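Local coordinates for protein periplasmic beta-glucosidase (Pseudomonas aeruginosa, PDB 6R5T) that probably hydrolyses terminal, non-reducing beta-D-glucosyl residues with release of beta-D-glucose, as a periplasmic enzyme of glycoside hydrolase family 3, at residues Ala133-Gly136 and Arg137-Glu140; Leu517-Gly520 and Arg521-Leu525; Pro568-Val571 and Gly572-Pro575; Val477-Ser480 and Gln481-His485. The protein carries 1 engineered substitution. All coordinates share one frame; numbering follows the deposited sequence. Where two conformers were deposited one is given.

The four contacts are local turns that meet where the barrel-type N-terminal domain faces the C-terminal domain. Interaction 1 is the one that touches sugar, through Arg137 of the glycan pocket. Arg521 of interaction 2 joins three of them. Its NE lies 2.9 Å from Ala133 O of interaction 1, and its NH2 forms a salt bridge with Glu479 OE2 of interaction 4 at 2.7 Å. Interactions 2 and 4 follow neighbouring strands of one sheet. Ser139 OG of interaction 1 meets Ala484 O of interaction 4 at 3.1 Å. Interaction 3 lies farther from the sugar and packs on interaction 2, with Pro522 CB 3.8 Å from Pro568 CD. Interactions 3 and 4 do not touch.

Interaction 1 of 4, residues Ala133-Gly136 and Arg137-Glu140; sequences ARWG and RVSE. With BGC (beta-D-glucopyranose), chain C.
Trp135 and Arg137 meet through the indole face and the start of the arginine chain. Arg137 CB sits over the six-membered ring in a CH-pi contact, 3.4 Å from the Trp135 centroid and nearly on the ring normal. Farther out, Arg137 CD passes CZ2 of Trp135 at 3.9 Å. The chain then bends at chi3 (75°) and carries the guanidinium past the ring toward the sugar. There NH2 of Arg137 gives hydrogen bonds to O1 of beta-D-glucopyranose at 3.0 Å and to its O5 at 3.3 Å. Arg137 NH1 reaches O6 of the same sugar at 3.0 Å.

Glu140 holds the guanidinium from its NE side. Arg137 NH2 meets the syn lone pair of Glu140 OE1 at 2.9 Å, almost in the guanidinium plane, and NE binds OE2 from a more tilted position. This side-on salt bridge fixes the rotation of the group that binds the sugar.

Val138 closes the turn. Its N donates to Trp135 O at 3.3 Å.

The stretch is a loop between strand 121-122 and helix 146-161 in the N-terminal domain. Tyr181 packs edge-to-face on Trp135, whose NE1 is bound by Asp189. His177 of strand 172-178 touches Arg137 and Glu140.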
ATOM      1  N   ALA A 133      -1.078  -7.262   6.181  1.00 13.29           N
ATOM      2  CA  ALA A 133      -1.557  -7.843   7.444  1.00 13.60           C
ATOM      3  C   ALA A 133      -2.803  -7.126   7.999  1.00 12.69           C
ATOM      4  O   ALA A 133      -3.445  -7.662   8.891  1.00 13.37           O
ATOM      5  CB  ALA A 133      -0.413  -7.794   8.458  1.00 13.67           C
ATOM      6  N   ARG A 134      -3.128  -5.916   7.547  1.00 11.18           N
ATOM      7  CA  ARG A 134      -4.309  -5.185   8.106  1.00 10.50           C
ATOM      8  C   ARG A 134      -5.626  -5.839   7.703  1.00 11.78           C
ATOM      9  O   ARG A 134      -6.624  -5.681   8.413  1.00 11.55           O
ATOM     10  CB  ARG A 134      -4.319  -3.749   7.587  1.00 10.60           C
ATOM     11  CG  ARG A 134      -3.116  -2.938   8.038  1.00 10.83           C
ATOM     12  CD  ARG A 134      -3.144  -1.567   7.395  1.00 10.93           C
ATOM     13  NE  ARG A 134      -2.769  -1.646   5.999  1.00 11.13           N
ATOM     14  CZ  ARG A 134      -2.607  -0.588   5.222  1.00 11.58           C
ATOM     15  NH1 ARG A 134      -2.845   0.627   5.670  1.00 12.89           N
ATOM     16  NH2 ARG A 134      -2.266  -0.745   3.968  1.00 12.74           N
ATOM     17  N   TRP A 135      -5.641  -6.543   6.590  1.00 10.87           N
ATOM     18  CA  TRP A 135      -6.906  -7.095   6.036  1.00 11.49           C
ATOM     19  C   TRP A 135      -7.462  -8.183   6.981  1.00 13.29           C
ATOM     20  O   TRP A 135      -6.738  -9.117   7.321  1.00 14.29           O
ATOM     21  CB  TRP A 135      -6.605  -7.628   4.645  1.00 10.92           C
ATOM     22  CG  TRP A 135      -7.808  -8.052   3.844  1.00 11.71           C
ATOM     23  CD1 TRP A 135      -8.895  -7.294   3.553  1.00 13.37           C
ATOM     24  CD2 TRP A 135      -7.964  -9.245   3.062  1.00 11.45           C
ATOM     25  NE1 TRP A 135      -9.732  -7.947   2.682  1.00 13.92           N
ATOM     26  CE2 TRP A 135      -9.169  -9.134   2.341  1.00 12.16           C
ATOM     27  CE3 TRP A 135      -7.197 -10.397   2.883  1.00 11.43           C
ATOM     28  CZ2 TRP A 135      -9.615 -10.110   1.446  1.00 12.96           C
ATOM     29  CZ3 TRP A 135      -7.652 -11.386   2.034  1.00 10.99           C
ATOM     30  CH2 TRP A 135      -8.851 -11.236   1.304  1.00 11.39           C
ATOM     31  N   GLY A 136      -8.751  -8.124   7.304  1.00 14.32           N
ATOM     32  CA  GLY A 136      -9.327  -9.065   8.267  1.00 17.84           C
ATOM     33  C   GLY A 136      -9.407 -10.468   7.718  1.00 16.67           C
ATOM     34  O   GLY A 136      -9.414 -11.411   8.494  1.00 19.36           O
ATOM     35  N   ARG A 137      -9.345 -10.635   6.405  1.00 13.03           N
ATOM     36  CA  ARG A 137      -9.494 -11.988   5.811  1.00 13.23           C
ATOM     37  C   ARG A 137      -8.171 -12.701   5.604  1.00 12.96           C
ATOM     38  O   ARG A 137      -8.162 -13.796   5.009  1.00 12.76           O
ATOM     39  CB  ARG A 137     -10.312 -11.864   4.539  1.00 12.68           C
ATOM     40  CG  ARG A 137     -11.649 -11.199   4.801  1.00 13.38           C
ATOM     41  CD  ARG A 137     -12.631 -11.258   3.621  1.00 14.46           C
ATOM     42  NE  ARG A 137     -13.162 -12.608   3.556  1.00 15.67           N
ATOM     43  CZ  ARG A 137     -14.365 -12.948   3.081  1.00 17.96           C
ATOM     44  NH1 ARG A 137     -15.159 -12.025   2.567  1.00 16.57           N
ATOM     45  NH2 ARG A 137     -14.743 -14.223   3.174  1.00 17.91           N
ATOM     46  N   VAL A 138      -7.061 -12.164   6.103  1.00 11.90           N
ATOM     47  CA  VAL A 138      -5.774 -12.901   6.007  0.50 11.78           C
ATOM     48  C   VAL A 138      -5.923 -14.240   6.746  1.00 11.90           C
ATOM     49  O   VAL A 138      -5.245 -15.187   6.327  1.00 13.03           O
ATOM     50  CB  VAL A 138      -4.583 -12.093   6.555  0.50 12.65           C
ATOM     51  CG1 VAL A 138      -4.361 -10.817   5.756  0.50 13.63           C
ATOM     52  CG2 VAL A 138      -4.759 -11.796   8.018  0.50 12.49           C
ATOM     53  N   SER A 139      -6.799 -14.291   7.744  1.00 11.80           N
ATOM     54  CA  SER A 139      -6.992 -15.545   8.537  1.00 13.59           C
ATOM     55  C   SER A 139      -7.505 -16.694   7.658  1.00 14.36           C
ATOM     56  O   SER A 139      -7.257 -17.910   7.973  1.00 15.55           O
ATOM     57  CB  SER A 139      -7.924 -15.292   9.689  1.00 15.05           C
ATOM     58  OG  SER A 139      -9.223 -14.987   9.179  1.00 22.71           O
ATOM     59  N   GLU A 140      -8.124 -16.368   6.541  1.00 15.17           N
ATOM     60  CA  GLU A 140      -8.758 -17.370   5.640  1.00 15.26           C
ATOM     61  C   GLU A 140      -7.828 -17.923   4.583  1.00 16.37           C
ATOM     62  O   GLU A 140      -8.199 -18.928   4.003  1.00 14.68           O
ATOM     63  CB  GLU A 140      -9.915 -16.723   4.899  1.00 17.49           C
ATOM     64  CG  GLU A 140     -11.013 -16.406   5.827  1.00 24.33           C
ATOM     65  CD  GLU A 140     -11.978 -15.485   5.149  1.00 24.43           C
ATOM     66  OE1 GLU A 140     -12.475 -15.886   4.026  1.00 25.09           O
ATOM     67  OE2 GLU A 140     -12.176 -14.368   5.728  1.00 26.07           O
TER
HETATM   68  C2  BGC C   1     -18.433 -16.534   1.303  1.00 24.31           C
HETATM   69  C3  BGC C   1     -19.862 -16.008   1.061  1.00 26.51           C
HETATM   70  C4  BGC C   1     -19.993 -14.724   1.924  1.00 26.68           C
HETATM   71  C5  BGC C   1     -18.936 -13.734   1.402  1.00 26.59           C
HETATM   72  C6  BGC C   1     -18.898 -12.443   2.189  1.00 26.36           C
HETATM   73  C1  BGC C   1     -17.425 -15.444   0.920  1.00 23.39           C
HETATM   74  O1  BGC C   1     -16.188 -15.973   1.286  1.00 21.73           O
HETATM   75  O2  BGC C   1     -18.110 -17.710   0.570  1.00 23.90           O
HETATM   76  O3  BGC C   1     -20.804 -16.992   1.535  1.00 27.70           O
HETATM   77  O4  BGC C   1     -21.312 -14.194   1.718  1.00 27.37           O
HETATM   78  O5  BGC C   1     -17.669 -14.258   1.672  1.00 23.06           O
HETATM   79  O6  BGC C   1     -17.921 -11.560   1.627  1.00 24.20           O

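Interaction 2 of 4, residues Leu517-Gly520 and Arg521-Leu525; sequences LMNG and RPLSL
This is a chain reversal held by one amide hydrogen bond and two leucine contacts, in which Asn519 meets Arg521 and Leu523, and Leu517 meets Leu525. It sits where strand 513-518 of the C-terminal domain ends. The segments 517-520 and 521-525 run 146° apart, so the chain folds back beside itself.

Asn519 carries the polar part. Its ND2 donates to Arg521 O at 2.8 Å, with an N-H...O angle of 167°. The acceptor lies in the plane of the Asn519 amide, but the donor stands above the plane of the Arg521 carbonyl. The first torsion explains the reach: CG of Asn519 sits between its own backbone N and carbonyl carbon (chi1 46°), which turns the amide into the bend. ND2 has a second acceptor, Glu537 OE1, so two partners fix the rotation of this buried amide.

Leu523 crosses the same side chain at a slant. Its CD1 lies 3.7 Å from Asn519 CB and 3.8 Å from Asn519 CG. Nearer the strand, Leu517 and Leu525 point at each other tip to tip, with their CD1 atoms 3.6 Å apart. Arg521 N is buried here without a partner.

Strand 513-518 runs between strands 472-478 and 534-537. Leu517 touches Val477 on the former, and Ile535 and Glu537 on the latter. On the other arm, Leu525 takes the N-cap position of helix 526-531.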
ATOM      1  N   LEU A 517      -0.436 -16.797  22.152  1.00 13.31           N
ATOM      2  CA  LEU A 517      -1.050 -15.764  21.305  1.00 12.44           C
ATOM      3  C   LEU A 517      -2.163 -16.409  20.477  1.00 12.55           C
ATOM      4  O   LEU A 517      -1.923 -17.478  19.852  1.00 13.56           O
ATOM      5  CB  LEU A 517       0.006 -15.270  20.323  1.00 13.32           C
ATOM      6  CG  LEU A 517       1.202 -14.500  20.853  1.00 17.01           C
ATOM      7  CD1 LEU A 517       2.009 -14.009  19.641  1.00 17.97           C
ATOM      8  CD2 LEU A 517       0.780 -13.365  21.758  1.00 19.84           C
ATOM      9  N   MET A 518      -3.319 -15.772  20.448  1.00 12.68           N
ATOM     10  CA  MET A 518      -4.384 -16.112  19.479  1.00 14.28           C
ATOM     11  C   MET A 518      -4.532 -14.885  18.598  1.00 14.69           C
ATOM     12  O   MET A 518      -4.510 -13.734  19.079  1.00 16.01           O
ATOM     13  CB  MET A 518      -5.708 -16.480  20.128  1.00 13.71           C
ATOM     14  CG  MET A 518      -5.587 -17.593  21.035  1.00 15.48           C
ATOM     15  SD  MET A 518      -7.256 -18.321  21.259  1.00 21.17           S
ATOM     16  CE  MET A 518      -6.785 -19.350  22.636  1.00 21.68           C
ATOM     17  N   ASN A 519      -4.755 -15.126  17.331  1.00 13.31           N
ATOM     18  CA  ASN A 519      -4.820 -14.015  16.370  1.00 13.32           C
ATOM     19  C   ASN A 519      -5.060 -14.601  14.984  1.00 13.75           C
ATOM     20  O   ASN A 519      -4.729 -15.790  14.737  1.00 13.02           O
ATOM     21  CB  ASN A 519      -3.507 -13.224  16.289  1.00 13.90           C
ATOM     22  CG  ASN A 519      -2.252 -14.055  16.196  1.00 14.99           C
ATOM     23  OD1 ASN A 519      -1.972 -14.855  17.122  1.00 16.44           O
ATOM     24  ND2 ASN A 519      -1.468 -13.893  15.141  1.00 13.57           N
ATOM     25  N   GLY A 520      -5.585 -13.761  14.087  1.00 15.11           N
ATOM     26  CA  GLY A 520      -5.915 -14.222  12.732  1.00 15.33           C
ATOM     27  C   GLY A 520      -5.083 -13.546  11.675  1.00 15.66           C
ATOM     28  O   GLY A 520      -5.363 -13.709  10.488  1.00 15.76           O
ATOM     29  N   ARG A 521      -4.055 -12.811  12.068  1.00 13.72           N
ATOM     30  CA  ARG A 521      -3.206 -12.047  11.137  1.00 13.26           C
ATOM     31  C   ARG A 521      -1.859 -11.914  11.835  1.00 13.41           C
ATOM     32  O   ARG A 521      -1.772 -12.033  13.054  1.00 13.36           O
ATOM     33  CB  ARG A 521      -3.753 -10.649  10.893  1.00 13.66           C
ATOM     34  CG  ARG A 521      -3.961  -9.828  12.161  1.00 12.73           C
ATOM     35  CD  ARG A 521      -4.121  -8.335  11.965  1.00 13.20           C
ATOM     36  NE  ARG A 521      -5.234  -7.966  11.090  1.00 13.90           N
ATOM     37  CZ  ARG A 521      -6.507  -7.967  11.400  1.00 15.03           C
ATOM     38  NH1 ARG A 521      -7.408  -7.548  10.533  1.00 15.24           N
ATOM     39  NH2 ARG A 521      -6.914  -8.380  12.583  1.00 15.68           N
ATOM     40  N   PRO A 522      -0.807 -11.604  11.093  1.00 12.51           N
ATOM     41  CA  PRO A 522       0.428 -11.163  11.728  1.00 12.82           C
ATOM     42  C   PRO A 522       0.189 -10.032  12.744  1.00 13.42           C
ATOM     43  O   PRO A 522      -0.582  -9.132  12.461  1.00 13.29           O
ATOM     44  CB  PRO A 522       1.281 -10.666  10.560  1.00 14.18           C
ATOM     45  CG  PRO A 522       0.749 -11.477   9.391  1.00 14.79           C
ATOM     46  CD  PRO A 522      -0.735 -11.534   9.622  1.00 13.71           C
ATOM     47  N   LEU A 523       0.900 -10.081  13.864  1.00 13.57           N
ATOM     48  CA  LEU A 523       0.856  -9.026  14.892  1.00 13.26           C
ATOM     49  C   LEU A 523       2.228  -8.413  15.035  1.00 12.12           C
ATOM     50  O   LEU A 523       3.240  -9.076  14.724  1.00 14.08           O
ATOM     51  CB  LEU A 523       0.463  -9.573  16.270  1.00 14.83           C
ATOM     52  CG  LEU A 523      -0.897 -10.265  16.363  1.00 15.99           C
ATOM     53  CD1 LEU A 523      -1.117 -10.837  17.764  1.00 16.37           C
ATOM     54  CD2 LEU A 523      -1.983  -9.308  15.977  1.00 16.49           C
ATOM     55  N   SER A 524       2.229  -7.147  15.436  1.00 12.82           N
ATOM     56  CA  SER A 524       3.457  -6.405  15.794  0.50 13.83           C
ATOM     57  C   SER A 524       3.810  -6.740  17.257  1.00 13.01           C
ATOM     58  O   SER A 524       2.991  -6.404  18.157  1.00 14.99           O
ATOM     59  CB  SER A 524       3.267  -4.940  15.569  0.50 17.13           C
ATOM     60  OG  SER A 524       2.244  -4.425  16.350  0.50 21.30           O
ATOM     61  N   LEU A 525       4.964  -7.385  17.459  1.00 13.04           N
ATOM     62  CA  LEU A 525       5.273  -8.025  18.764  1.00 13.27           C
ATOM     63  C   LEU A 525       6.635  -7.584  19.298  1.00 13.23           C
ATOM     64  O   LEU A 525       7.265  -8.364  20.020  1.00 13.39           O
ATOM     65  CB  LEU A 525       5.216  -9.528  18.556  1.00 13.23           C
ATOM     66  CG  LEU A 525       3.816 -10.076  18.277  1.00 14.73           C
ATOM     67  CD1 LEU A 525       3.855 -11.501  17.784  1.00 15.45           C
ATOM     68  CD2 LEU A 525       2.932  -9.991  19.537  1.00 15.60           C
TER

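Interaction 3 of 4, residues Pro568-Val571 and Gly572-Pro575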
ATOM      1  N   PRO A 568       5.321  -7.939  10.488  1.00 13.91           N
ATOM      2  CA  PRO A 568       5.926  -6.627  10.411  1.00 13.98           C
ATOM      3  C   PRO A 568       6.283  -6.182  11.819  1.00 14.41           C
ATOM      4  O   PRO A 568       5.570  -6.529  12.744  1.00 14.32           O
ATOM      5  CB  PRO A 568       4.837  -5.692   9.873  1.00 15.70           C
ATOM      6  CG  PRO A 568       3.784  -6.609   9.317  1.00 17.01           C
ATOM      7  CD  PRO A 568       3.888  -7.902  10.100  1.00 15.14           C
ATOM      8  N   ARG A 569       7.274  -5.295  11.927  1.00 13.42           N
ATOM      9  CA  ARG A 569       7.580  -4.659  13.243  1.00 13.88           C
ATOM     10  C   ARG A 569       6.443  -3.720  13.630  1.00 12.90           C
ATOM     11  O   ARG A 569       6.197  -3.551  14.842  1.00 14.42           O
ATOM     12  CB  ARG A 569       8.922  -3.938  13.218  1.00 14.66           C
ATOM     13  CG  ARG A 569      10.072  -4.903  13.061  1.00 17.23           C
ATOM     14  CD  ARG A 569      11.357  -4.135  12.881  1.00 18.34           C
ATOM     15  NE  ARG A 569      12.443  -5.032  12.555  1.00 20.37           N
ATOM     16  CZ  ARG A 569      13.152  -5.735  13.425  1.00 22.30           C
ATOM     17  NH1 ARG A 569      12.937  -5.622  14.712  1.00 23.10           N
ATOM     18  NH2 ARG A 569      14.107  -6.523  12.974  1.00 27.92           N
ATOM     19  N   SER A 570       5.768  -3.094  12.672  1.00 12.97           N
ATOM     20  CA  SER A 570       4.617  -2.236  12.960  1.00 12.30           C
ATOM     21  C   SER A 570       3.785  -2.088  11.696  1.00 11.80           C
ATOM     22  O   SER A 570       4.275  -2.362  10.602  1.00 12.63           O
ATOM     23  CB  SER A 570       5.038  -0.875  13.473  1.00 14.84           C
ATOM     24  OG  SER A 570       5.648  -0.139  12.425  1.00 15.79           O
ATOM     25  N   VAL A 571       2.587  -1.578  11.859  1.00 11.76           N
ATOM     26  CA  VAL A 571       1.657  -1.351  10.737  1.00 11.17           C
ATOM     27  C   VAL A 571       2.253  -0.334   9.756  1.00 11.29           C
ATOM     28  O   VAL A 571       1.969  -0.416   8.545  1.00 13.65           O
ATOM     29  CB  VAL A 571       0.285  -0.916  11.260  1.00 12.69           C
ATOM     30  CG1 VAL A 571       0.280   0.508  11.840  1.00 13.69           C
ATOM     31  CG2 VAL A 571      -0.745  -1.073  10.154  1.00 13.11           C
ATOM     32  N   GLY A 572       3.119   0.566  10.236  1.00 12.79           N
ATOM     33  CA  GLY A 572       3.695   1.558   9.334  1.00 11.55           C
ATOM     34  C   GLY A 572       4.714   0.984   8.400  1.00 12.88           C
ATOM     35  O   GLY A 572       5.166   1.743   7.531  1.00 12.59           O
ATOM     36  N   GLN A 573       5.081  -0.298   8.519  1.00 11.40           N
ATOM     37  CA  GLN A 573       5.968  -0.978   7.538  1.00 11.57           C
ATOM     38  C   GLN A 573       5.175  -1.718   6.455  1.00 11.81           C
ATOM     39  O   GLN A 573       5.830  -2.255   5.567  1.00 13.23           O
ATOM     40  CB  GLN A 573       6.909  -1.937   8.267  1.00 13.57           C
ATOM     41  CG  GLN A 573       7.713  -1.226   9.354  1.00 16.41           C
ATOM     42  CD  GLN A 573       9.155  -1.640   9.502  1.00 21.02           C
ATOM     43  OE1 GLN A 573       9.693  -2.393   8.679  1.00 21.22           O
ATOM     44  NE2 GLN A 573       9.800  -1.110  10.554  1.00 20.50           N
ATOM     45  N   VAL A 574       3.849  -1.742   6.488  1.00 11.83           N
ATOM     46  CA  VAL A 574       3.072  -2.588   5.541  1.00 13.55           C
ATOM     47  C   VAL A 574       3.253  -2.012   4.156  1.00 14.20           C
ATOM     48  O   VAL A 574       3.186  -0.792   3.961  1.00 14.18           O
ATOM     49  CB  VAL A 574       1.617  -2.689   5.997  1.00 14.54           C
ATOM     50  CG1 VAL A 574       0.678  -3.154   4.905  1.00 16.48           C
ATOM     51  CG2 VAL A 574       1.519  -3.551   7.239  1.00 14.47           C
ATOM     52  N   PRO A 575       3.465  -2.858   3.132  1.00 13.23           N
ATOM     53  CA  PRO A 575       3.611  -4.306   3.250  1.00 13.81           C
ATOM     54  C   PRO A 575       5.048  -4.745   3.449  1.00 13.70           C
ATOM     55  O   PRO A 575       5.971  -4.147   2.962  1.00 15.36           O
ATOM     56  CB  PRO A 575       3.148  -4.775   1.877  1.00 13.84           C
ATOM     57  CG  PRO A 575       3.688  -3.695   0.953  1.00 15.26           C
ATOM     58  CD  PRO A 575       3.487  -2.423   1.726  1.00 15.71           C
TER
HETATM   59  O   HOH W   1       8.820  -4.831   9.537  1.00 19.90           O
HETATM   60  O   HOH W   2       3.698   2.111  12.797  1.00 23.08           O
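Gln573 folds back over Ser570 and Arg569, in the loop between helix 545-553 and strand 619-626. Its CB lies 3.5 Å from Ser570 O, the atom that also accepts the backbone N of Gln573 at 3.0 Å. CG comes next and rests 3.9 Å from Ser570 OG. The chain then bends, with an unusual chi2 of -141°, and this lays the amide across the Arg569 side chain. NE2 of Gln573 lies 4.0 Å from Arg569 CB, with the amide and guanidinium planes 42° apart. The same nitrogen is hydrogen-bonded to Glu602 OE1 and Ala603 O. OE1 of Gln573 takes a weak bond from a water that also accepts from Arg569 N at 2.9 Å.

The backbone makes two successive turns here. Val574 N donates to Val571 O at 3.1 Å. A second water links Ser570 OG and Gly572 N, and Ser570 OG is bound by Glu602 too. On the apolar side, Val574 CG2 lies 4.3 Å from Pro568 CG.

The chemistry is mostly polar, with waters filling in where side chains and backbone do not meet directly. Glu602 ties Ser570 and Gln573 to one carboxylate oxygen. The turn and the residue after it also offer carbonyls: Gly572 O and Val574 O both accept Arg134 NH1 of the second subunit. The turn is therefore part of the dimer interface.

Interaction 4 of 4, residues Val477-Ser480 and Gln481-His485; sequences VGES and QGMAH
Ser480 OG lies 2.8 Å from a water that bridges the turn, because the same water accepts from Gly482 N at 2.9 Å. The hydroxyl sits between the backbone N and the carbonyl carbon of Ser480 (chi1 66°), which turns it toward the start of 3-10 segment 481-483. The carbonyl of Ser480 closes the turn directly. Its O accepts Met483 N at 2.9 Å. Ala484 N follows with a bond to Gln481 O.

Met483 covers this turn with its side chain. CB lies 3.3 Å from Ser480 O, and CG lies 3.6 Å from Ser480 OG. The chain stays extended beyond CG, so SD reaches back to the residue just after the strand and rests 3.8 Å from Glu479 CA. SD also lies near Ser480 N, which is buried without a partner. Glu479 crosses the thioether obliquely, with its CB 3.9 Å from Met483 SD. Its carboxylate continues past Met483, and OE1 touches Ala484 CB at 3.8 Å.

Leu442 of helix 436-442 packs on both Ser480 and Met483. Phe600 of the second subunit also lies on Met483.

Apolar and charged groups thus share one buried turn. The thioether lines the carbon part of Glu479, and the Ala484 methyl touches its OE1. The carboxylate is held by salt bridges to Arg521 and Arg490 and accepts Gly520 N. These partners would be expected to favour the ionised form of Glu479.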
ATOM      1  N   VAL A 477      -3.483 -14.274  25.249  1.00 14.13           N
ATOM      2  CA  VAL A 477      -3.735 -12.897  24.818  1.00 13.34           C
ATOM      3  C   VAL A 477      -3.755 -12.841  23.295  1.00 12.68           C
ATOM      4  O   VAL A 477      -3.276 -13.778  22.623  1.00 13.30           O
ATOM      5  CB  VAL A 477      -2.670 -11.951  25.376  1.00 14.41           C
ATOM      6  CG1 VAL A 477      -2.863 -11.758  26.869  1.00 15.54           C
ATOM      7  CG2 VAL A 477      -1.252 -12.392  25.042  1.00 14.99           C
ATOM      8  N   GLY A 478      -4.289 -11.733  22.776  1.00 14.38           N
ATOM      9  CA  GLY A 478      -4.221 -11.442  21.340  1.00 14.95           C
ATOM     10  C   GLY A 478      -5.561 -10.929  20.852  1.00 16.43           C
ATOM     11  O   GLY A 478      -6.210 -10.156  21.541  1.00 17.72           O
ATOM     12  N   GLU A 479      -6.000 -11.386  19.697  1.00 13.64           N
ATOM     13  CA  GLU A 479      -7.228 -10.890  19.046  1.00 14.71           C
ATOM     14  C   GLU A 479      -8.393 -11.810  19.360  1.00 15.64           C
ATOM     15  O   GLU A 479      -8.207 -13.012  19.493  1.00 15.14           O
ATOM     16  CB  GLU A 479      -7.071 -10.825  17.513  1.00 14.10           C
ATOM     17  CG  GLU A 479      -5.958  -9.931  17.035  1.00 14.19           C
ATOM     18  CD  GLU A 479      -5.854  -9.954  15.500  1.00 14.71           C
ATOM     19  OE1 GLU A 479      -5.973 -11.049  14.913  1.00 16.07           O
ATOM     20  OE2 GLU A 479      -5.642  -8.845  14.907  1.00 16.16           O
ATOM     21  N   SER A 480      -9.584 -11.262  19.475  1.00 13.74           N
ATOM     22  CA  SER A 480     -10.811 -12.044  19.367  1.00 14.67           C
ATOM     23  C   SER A 480     -11.080 -12.324  17.891  1.00 14.24           C
ATOM     24  O   SER A 480     -10.542 -11.631  17.003  1.00 13.60           O
ATOM     25  CB  SER A 480     -11.969 -11.354  20.055  1.00 14.99           C
ATOM     26  OG  SER A 480     -12.307 -10.144  19.393  1.00 14.88           O
ATOM     27  N   GLN A 481     -11.854 -13.381  17.614  1.00 13.63           N
ATOM     28  CA  GLN A 481     -11.937 -13.850  16.212  1.00 14.56           C
ATOM     29  C   GLN A 481     -12.659 -12.791  15.367  1.00 15.04           C
ATOM     30  O   GLN A 481     -12.392 -12.728  14.171  1.00 14.76           O
ATOM     31  CB  GLN A 481     -12.560 -15.248  16.134  1.00 16.91           C
ATOM     32  CG  GLN A 481     -13.936 -15.359  16.741  1.00 17.12           C
ATOM     33  CD  GLN A 481     -15.079 -14.743  15.988  1.00 19.03           C
ATOM     34  OE1 GLN A 481     -15.130 -14.780  14.764  1.00 17.77           O
ATOM     35  NE2 GLN A 481     -16.020 -14.166  16.730  1.00 17.88           N
ATOM     36  N   GLY A 482     -13.524 -11.975  15.957  1.00 13.88           N
ATOM     37  CA  GLY A 482     -14.203 -10.919  15.178  1.00 15.52           C
ATOM     38  C   GLY A 482     -13.273  -9.776  14.806  1.00 15.32           C
ATOM     39  O   GLY A 482     -13.733  -8.869  14.055  1.00 16.26           O
ATOM     40  N   MET A 483     -12.025  -9.777  15.288  1.00 14.06           N
ATOM     41  CA  MET A 483     -11.026  -8.765  14.848  1.00 14.73           C
ATOM     42  C   MET A 483     -10.358  -9.231  13.567  1.00 15.33           C
ATOM     43  O   MET A 483      -9.694  -8.407  12.939  1.00 14.71           O
ATOM     44  CB  MET A 483      -9.932  -8.540  15.876  1.00 13.57           C
ATOM     45  CG  MET A 483     -10.475  -7.949  17.164  1.00 14.08           C
ATOM     46  SD  MET A 483      -9.156  -7.694  18.365  1.00 16.37           S
ATOM     47  CE  MET A 483     -10.093  -7.144  19.789  1.00 16.72           C
ATOM     48  N   ALA A 484     -10.521 -10.473  13.182  1.00 16.92           N
ATOM     49  CA  ALA A 484      -9.822 -11.027  11.990  1.00 18.83           C
ATOM     50  C   ALA A 484     -10.827 -11.806  11.171  1.00 19.78           C
ATOM     51  O   ALA A 484     -10.744 -13.039  11.034  1.00 18.72           O
ATOM     52  CB  ALA A 484      -8.645 -11.891  12.374  1.00 21.36           C
ATOM     53  N   HIS A 485     -11.783 -11.058  10.665  1.00 20.05           N
ATOM     54  CA  HIS A 485     -12.932 -11.632   9.958  1.00 24.20           C
ATOM     55  C   HIS A 485     -13.281 -10.705   8.782  1.00 19.15           C
ATOM     56  O   HIS A 485     -12.629  -9.662   8.581  1.00 18.19           O
ATOM     57  CB  HIS A 485     -13.915 -11.999  11.071  1.00 35.84           C
ATOM     58  CG  HIS A 485     -15.273 -11.455  10.944  1.00 41.47           C
ATOM     59  ND1 HIS A 485     -15.602 -10.249  11.476  1.00 52.26           N
ATOM     60  CD2 HIS A 485     -16.340 -11.896  10.266  1.00 53.04           C
ATOM     61  CE1 HIS A 485     -16.851  -9.988  11.176  1.00 52.95           C
ATOM     62  NE2 HIS A 485     -17.329 -10.977  10.431  1.00 49.79           N
TER
HETATM   63  O   HOH W   3     -14.721 -11.214  18.464  1.00 15.41           O